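PDB 1Q1L: chorismate synthase from Aquifex aeolicus, which catalyses the last step of the shikimate pathway, probably using reduced FMN to eliminate phosphate from 5-enolpyruvylshikimate 3-phosphate and yield chorismate. Local coordinates for residues N32-E37 / L156-I161; E188-Y193 / G314-V319. All blocks are in the same frame, centred on the assembly; numbering follows the deposited sequence.

How the interactions relate
After strand 21-27 the chain enters 32-37, runs through helix 37-48 and strands 64-68 and 80-85, which complete the four-stranded antiparallel sheet, and returns along helix 142-157 to 156-161, where interaction 1 closes the first excursion. Strand 162-170 of the five-stranded antiparallel sheet follows at once. Helix 187-197 then opens interaction 2, which closes about 120 residues later at 314-319, on strand 317-323 of that second sheet. The loops lie in series, neither nesting nor crossing. Interaction 1 joins the loop leaving the four-stranded sheet to a helix end; interaction 2 packs a helix on the five-stranded sheet. Their centres are 20 Å apart and their nearest atoms about 8 Å.

Interaction 1 (N32-E37 / L156-I161); sequences NLPLSE and LSEFGI
Leu-33 carries most of the first segment's share of this small contact. With its CG anti to the backbone N (chi1 171°), its branched end swings toward the helix terminus and packs closely against the aliphatic part of Glu-158, where Leu-33 CD1 lies 3.4 Å from Glu-158 CG. The carboxylate lies a little farther off, Leu-33 CD1 standing 4.0 Å from Glu-158 OE2. The bend of Glu-158 at chi2 (-64°) lays both its CG and its carboxylate alongside Leu-33 CD1, CG being the nearer; OE1 has a weak, long ion pair with Lys-388 of helix 384-399. Pro-34 adds a looser touch, its CD 4.3 Å from Glu-158 OE2, and its carbonyl O takes a hydrogen bond from Lys-154, one turn back in helix 142-157. That helix ends here in a Schellman motif: Ile-161 N reaches Leu-156 O at 3.1 Å and Gly-160 N reaches Ser-157 O at 2.9 Å, with Gly-160 as the C-prime residue at positive phi. Leu-156 O also accepts from Phe-159 N, and is thus shared by two donors. Farther along, Leu-35 packs on Val-151 of the same helix. Ser-36 is the N-cap of helix 37-48; its OG caps a backbone N there, while its own N bonds to Glu-39 OE2, an arrangement consistent with a capping box. Glu-37 turns to the four-stranded sheet, where OE2 accepts from Ile-66 N.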
loop_
_atom_site.group_PDB
_atom_site.type_symbol
_atom_site.label_atom_id
_atom_site.label_comp_id
_atom_site.label_asym_id
_atom_site.label_seq_id
_atom_site.Cartn_x
_atom_site.Cartn_y
_atom_site.Cartn_z
ATOM N N ASN A 32 13.915 20.692 4.869
ATOM C CA ASN A 32 14.515 21.612 5.825
ATOM C C ASN A 32 14.937 20.990 7.150
ATOM O O ASN A 32 15.099 21.691 8.148
ATOM C CB ASN A 32 13.575 22.804 6.068
ATOM C CG ASN A 32 13.322 23.619 4.800
ATOM O OD1 ASN A 32 12.403 24.438 4.745
ATOM N ND2 ASN A 32 14.143 23.398 3.779
ATOM N N LEU A 33 15.113 19.673 7.155
ATOM C CA LEU A 33 15.568 18.965 8.347
ATOM C C LEU A 33 17.088 18.859 8.260
ATOM O O LEU A 33 17.621 18.300 7.303
ATOM C CB LEU A 33 14.997 17.545 8.398
ATOM C CG LEU A 33 15.610 16.661 9.499
ATOM C CD1 LEU A 33 15.075 17.111 10.857
ATOM C CD2 LEU A 33 15.279 15.187 9.256
ATOM N N PRO A 34 17.810 19.408 9.248
ATOM C CA PRO A 34 19.274 19.309 9.187
ATOM C C PRO A 34 19.659 17.830 9.234
ATOM O O PRO A 34 19.198 17.104 10.112
ATOM C CB PRO A 34 19.724 20.050 10.442
ATOM C CG PRO A 34 18.615 21.052 10.664
ATOM C CD PRO A 34 17.377 20.241 10.382
ATOM N N LEU A 35 20.492 17.383 8.298
ATOM C CA LEU A 35 20.913 15.983 8.261
ATOM C C LEU A 35 22.342 15.854 7.740
ATOM O O LEU A 35 22.693 16.455 6.727
ATOM C CB LEU A 35 19.971 15.166 7.366
ATOM C CG LEU A 35 20.225 13.654 7.243
ATOM C CD1 LEU A 35 19.998 12.973 8.592
ATOM C CD2 LEU A 35 19.289 13.057 6.205
ATOM N N SER A 36 23.156 15.060 8.429
ATOM C CA SER A 36 24.542 14.862 8.025
ATOM C C SER A 36 24.887 13.381 7.973
ATOM O O SER A 36 24.185 12.549 8.550
ATOM C CB SER A 36 25.480 15.553 9.015
ATOM O OG SER A 36 25.397 14.928 10.286
ATOM N N GLU A 37 25.968 13.051 7.277
ATOM C CA GLU A 37 26.402 11.665 7.193
ATOM C C GLU A 37 26.920 11.217 8.564
ATOM O O GLU A 37 26.757 10.062 8.949
ATOM C CB GLU A 37 27.505 11.507 6.136
ATOM C CG GLU A 37 27.103 11.999 4.744
ATOM C CD GLU A 37 28.115 11.647 3.665
ATOM O OE1 GLU A 37 29.308 11.979 3.835
ATOM O OE2 GLU A 37 27.716 11.045 2.644
ATOM N N LEU A 156 12.732 12.810 14.652
ATOM C CA LEU A 156 12.028 12.744 15.933
ATOM C C LEU A 156 12.600 13.653 17.011
ATOM O O LEU A 156 11.861 14.198 17.835
ATOM C CB LEU A 156 12.032 11.313 16.467
ATOM C CG LEU A 156 11.157 10.279 15.770
ATOM C CD1 LEU A 156 11.417 8.908 16.381
ATOM C CD2 LEU A 156 9.693 10.665 15.909
ATOM N N SER A 157 13.922 13.797 17.018
ATOM C CA SER A 157 14.575 14.639 18.008
ATOM C C SER A 157 14.163 16.099 17.869
ATOM O O SER A 157 14.233 16.856 18.836
ATOM C CB SER A 157 16.098 14.507 17.895
ATOM O OG SER A 157 16.551 14.896 16.614
ATOM N N GLU A 158 13.732 16.500 16.676
ATOM C CA GLU A 158 13.312 17.882 16.454
ATOM C C GLU A 158 12.066 18.179 17.276
ATOM O O GLU A 158 11.728 19.345 17.514
ATOM C CB GLU A 158 12.997 18.133 14.973
ATOM C CG GLU A 158 14.176 17.986 14.025
ATOM C CD GLU A 158 15.274 19.003 14.281
ATOM O OE1 GLU A 158 14.953 20.193 14.493
ATOM O OE2 GLU A 158 16.458 18.615 14.256
ATOM N N PHE A 159 11.369 17.127 17.692
ATOM C CA PHE A 159 10.163 17.302 18.490
ATOM C C PHE A 159 10.449 16.922 19.938
ATOM O O PHE A 159 9.537 16.808 20.746
ATOM C CB PHE A 159 9.026 16.437 17.947
ATOM C CG PHE A 159 8.754 16.644 16.486
ATOM C CD1 PHE A 159 9.466 15.936 15.527
ATOM C CD2 PHE A 159 7.818 17.587 16.068
ATOM C CE1 PHE A 159 9.254 16.164 14.167
ATOM C CE2 PHE A 159 7.598 17.824 14.714
ATOM C CZ PHE A 159 8.319 17.110 13.760
ATOM N N GLY A 160 11.724 16.720 20.254
ATOM C CA GLY A 160 12.096 16.357 21.610
ATOM C C GLY A 160 11.893 14.889 21.929
ATOM O O GLY A 160 12.024 14.476 23.087
ATOM N N ILE A 161 11.587 14.096 20.903
ATOM C CA ILE A 161 11.362 12.663 21.079
ATOM C C ILE A 161 12.701 11.923 21.060
ATOM O O ILE A 161 13.452 11.979 20.086
ATOM C CB ILE A 161 10.399 12.117 19.986
ATOM C CG1 ILE A 161 8.986 12.679 20.226
ATOM C CG2 ILE A 161 10.392 10.593 19.992
ATOM C CD1 ILE A 161 7.979 12.366 19.130
#

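Interaction 2 (E188-Y193 / G314-V319); sequences EKLLSY and GMPIVV
The five-membered ring of Pro-316 receives Leu-190 at its CB, which lies 3.8 Å from Leu-190 CD1, the two side chains crossing at about a right angle. The aromatic ring of Tyr-193, farther along the same helix, takes no part across the contact: one face carries Lys-189 O, 3.3 Å above the plane and offset toward the rim, and the ring makes edge-to-face pairs with Tyr-183 and Phe-166. The meeting itself is purely apolar and rests on one leucine. Leu-190 points from the helix at the strand; CG stands anti to the carbonyl carbon (chi1 -70°), and with chi2 at 166° CD1 continues outward from CA as the leading methyl. The same methyl also faces Val-318, with Leu-190 CD1 4.5 Å from Val-318 CG2, a looser touch than the one on the ring. Pro-316 and Val-318, two residues apart, both face the helix, whereas Ile-317 between them points away, the alternation expected of an extended chain entering a strand. All three touching residues are buried. Next to the contact, Pro-316 O accepts a hydrogen bond from Asn-302 ND2. Strand 317-323 runs between antiparallel neighbours 229-236 and 266-271, and Leu-190 and Pro-316 both also pack on Leu-236 of the former, Leu-190 on Phe-234 too. Helix 187-197 thus lies against one side of the five-stranded sheet, while Ile-317 meets Ile-256 of helix 252-261 on the other, the face probably turned to the helical layer of the protein's beta-alpha-beta sandwich.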
loop_
_atom_site.group_PDB
_atom_site.type_symbol
_atom_site.label_atom_id
_atom_site.label_comp_id
_atom_site.label_asym_id
_atom_site.label_seq_id
_atom_site.Cartn_x
_atom_site.Cartn_y
_atom_site.Cartn_z
ATOM N N GLU A 188 13.724 9.673 33.222
ATOM C CA GLU A 188 15.082 9.894 33.708
ATOM C C GLU A 188 15.842 8.584 33.882
ATOM O O GLU A 188 17.008 8.480 33.501
ATOM C CB GLU A 188 15.056 10.655 35.040
ATOM C CG GLU A 188 14.458 12.054 34.962
ATOM C CD GLU A 188 12.993 12.053 34.558
ATOM O OE1 GLU A 188 12.200 11.316 35.185
ATOM O OE2 GLU A 188 12.630 12.795 33.618
ATOM N N LYS A 189 15.190 7.581 34.461
ATOM C CA LYS A 189 15.839 6.283 34.659
ATOM C C LYS A 189 16.158 5.608 33.326
ATOM O O LYS A 189 17.286 5.165 33.092
ATOM C CB LYS A 189 14.948 5.348 35.485
ATOM C CG LYS A 189 15.068 5.509 36.984
ATOM C CD LYS A 189 14.309 4.398 37.700
ATOM C CE LYS A 189 14.488 4.468 39.211
ATOM N NZ LYS A 189 13.808 3.331 39.900
ATOM N N LEU A 190 15.150 5.516 32.465
ATOM C CA LEU A 190 15.316 4.902 31.149
ATOM C C LEU A 190 16.496 5.550 30.430
ATOM O O LEU A 190 17.412 4.867 29.970
ATOM C CB LEU A 190 14.030 5.074 30.330
ATOM C CG LEU A 190 12.842 4.238 30.835
ATOM C CD1 LEU A 190 11.543 4.711 30.209
ATOM C CD2 LEU A 190 13.089 2.777 30.511
ATOM N N LEU A 191 16.475 6.875 30.354
ATOM C CA LEU A 191 17.547 7.604 29.687
ATOM C C LEU A 191 18.867 7.271 30.364
ATOM O O LEU A 191 19.898 7.116 29.706
ATOM C CB LEU A 191 17.288 9.112 29.748
ATOM C CG LEU A 191 18.214 9.971 28.875
ATOM C CD1 LEU A 191 18.143 9.488 27.432
ATOM C CD2 LEU A 191 17.820 11.442 28.967
ATOM N N SER A 192 18.818 7.150 31.685
ATOM C CA SER A 192 19.993 6.828 32.480
ATOM C C SER A 192 20.564 5.474 32.077
ATOM O O SER A 192 21.771 5.333 31.867
ATOM C CB SER A 192 19.621 6.810 33.969
ATOM O OG SER A 192 20.668 6.275 34.756
ATOM N N TYR A 193 19.692 4.476 31.972
ATOM C CA TYR A 193 20.124 3.139 31.597
ATOM C C TYR A 193 20.710 3.110 30.191
ATOM O O TYR A 193 21.660 2.378 29.921
ATOM C CB TYR A 193 18.956 2.151 31.698
ATOM C CG TYR A 193 18.452 1.940 33.111
ATOM C CD1 TYR A 193 19.333 1.958 34.196
ATOM C CD2 TYR A 193 17.107 1.682 33.362
ATOM C CE1 TYR A 193 18.885 1.721 35.495
ATOM C CE2 TYR A 193 16.647 1.444 34.658
ATOM C CZ TYR A 193 17.541 1.463 35.716
ATOM O OH TYR A 193 17.101 1.206 36.992
ATOM N N GLY A 314 1.385 8.781 25.920
ATOM C CA GLY A 314 1.991 10.015 26.348
ATOM C C GLY A 314 3.053 9.532 27.310
ATOM O O GLY A 314 4.008 10.241 27.588
HETATM N N MSE A 315 2.878 8.314 27.825
HETATM C CA MSE A 315 3.857 7.723 28.726
HETATM C C MSE A 315 4.968 7.170 27.833
HETATM O O MSE A 315 4.806 7.084 26.612
HETATM C CB MSE A 315 3.237 6.586 29.551
HETATM C CG MSE A 315 2.202 7.047 30.585
HETATM SE SE MSE A 315 2.925 8.361 31.833
HETATM C CE MSE A 315 3.908 7.155 32.984
ATOM N N PRO A 316 6.109 6.797 28.424
ATOM C CA PRO A 316 7.201 6.264 27.606
ATOM C C PRO A 316 6.784 5.001 26.868
ATOM O O PRO A 316 6.084 4.145 27.427
ATOM C CB PRO A 316 8.296 5.970 28.634
ATOM C CG PRO A 316 8.010 6.950 29.731
ATOM C CD PRO A 316 6.511 6.896 29.836
ATOM N N ILE A 317 7.193 4.892 25.608
ATOM C CA ILE A 317 6.893 3.689 24.837
ATOM C C ILE A 317 7.968 2.700 25.258
ATOM O O ILE A 317 9.161 3.010 25.208
ATOM C CB ILE A 317 7.020 3.918 23.318
ATOM C CG1 ILE A 317 6.095 5.051 22.878
ATOM C CG2 ILE A 317 6.711 2.624 22.581
ATOM C CD1 ILE A 317 4.639 4.840 23.233
ATOM N N VAL A 318 7.559 1.517 25.687
ATOM C CA VAL A 318 8.531 0.527 26.128
ATOM C C VAL A 318 8.250 -0.804 25.482
ATOM O O VAL A 318 7.154 -1.351 25.609
ATOM C CB VAL A 318 8.508 0.366 27.655
ATOM C CG1 VAL A 318 9.496 -0.727 28.085
ATOM C CG2 VAL A 318 8.855 1.686 28.311
ATOM N N VAL A 319 9.263 -1.327 24.802
ATOM C CA VAL A 319 9.146 -2.589 24.092
ATOM C C VAL A 319 10.228 -3.566 24.526
ATOM O O VAL A 319 11.399 -3.205 24.597
ATOM C CB VAL A 319 9.278 -2.352 22.568
ATOM C CG1 VAL A 319 8.898 -3.588 21.813
ATOM C CG2 VAL A 319 8.423 -1.166 22.160
#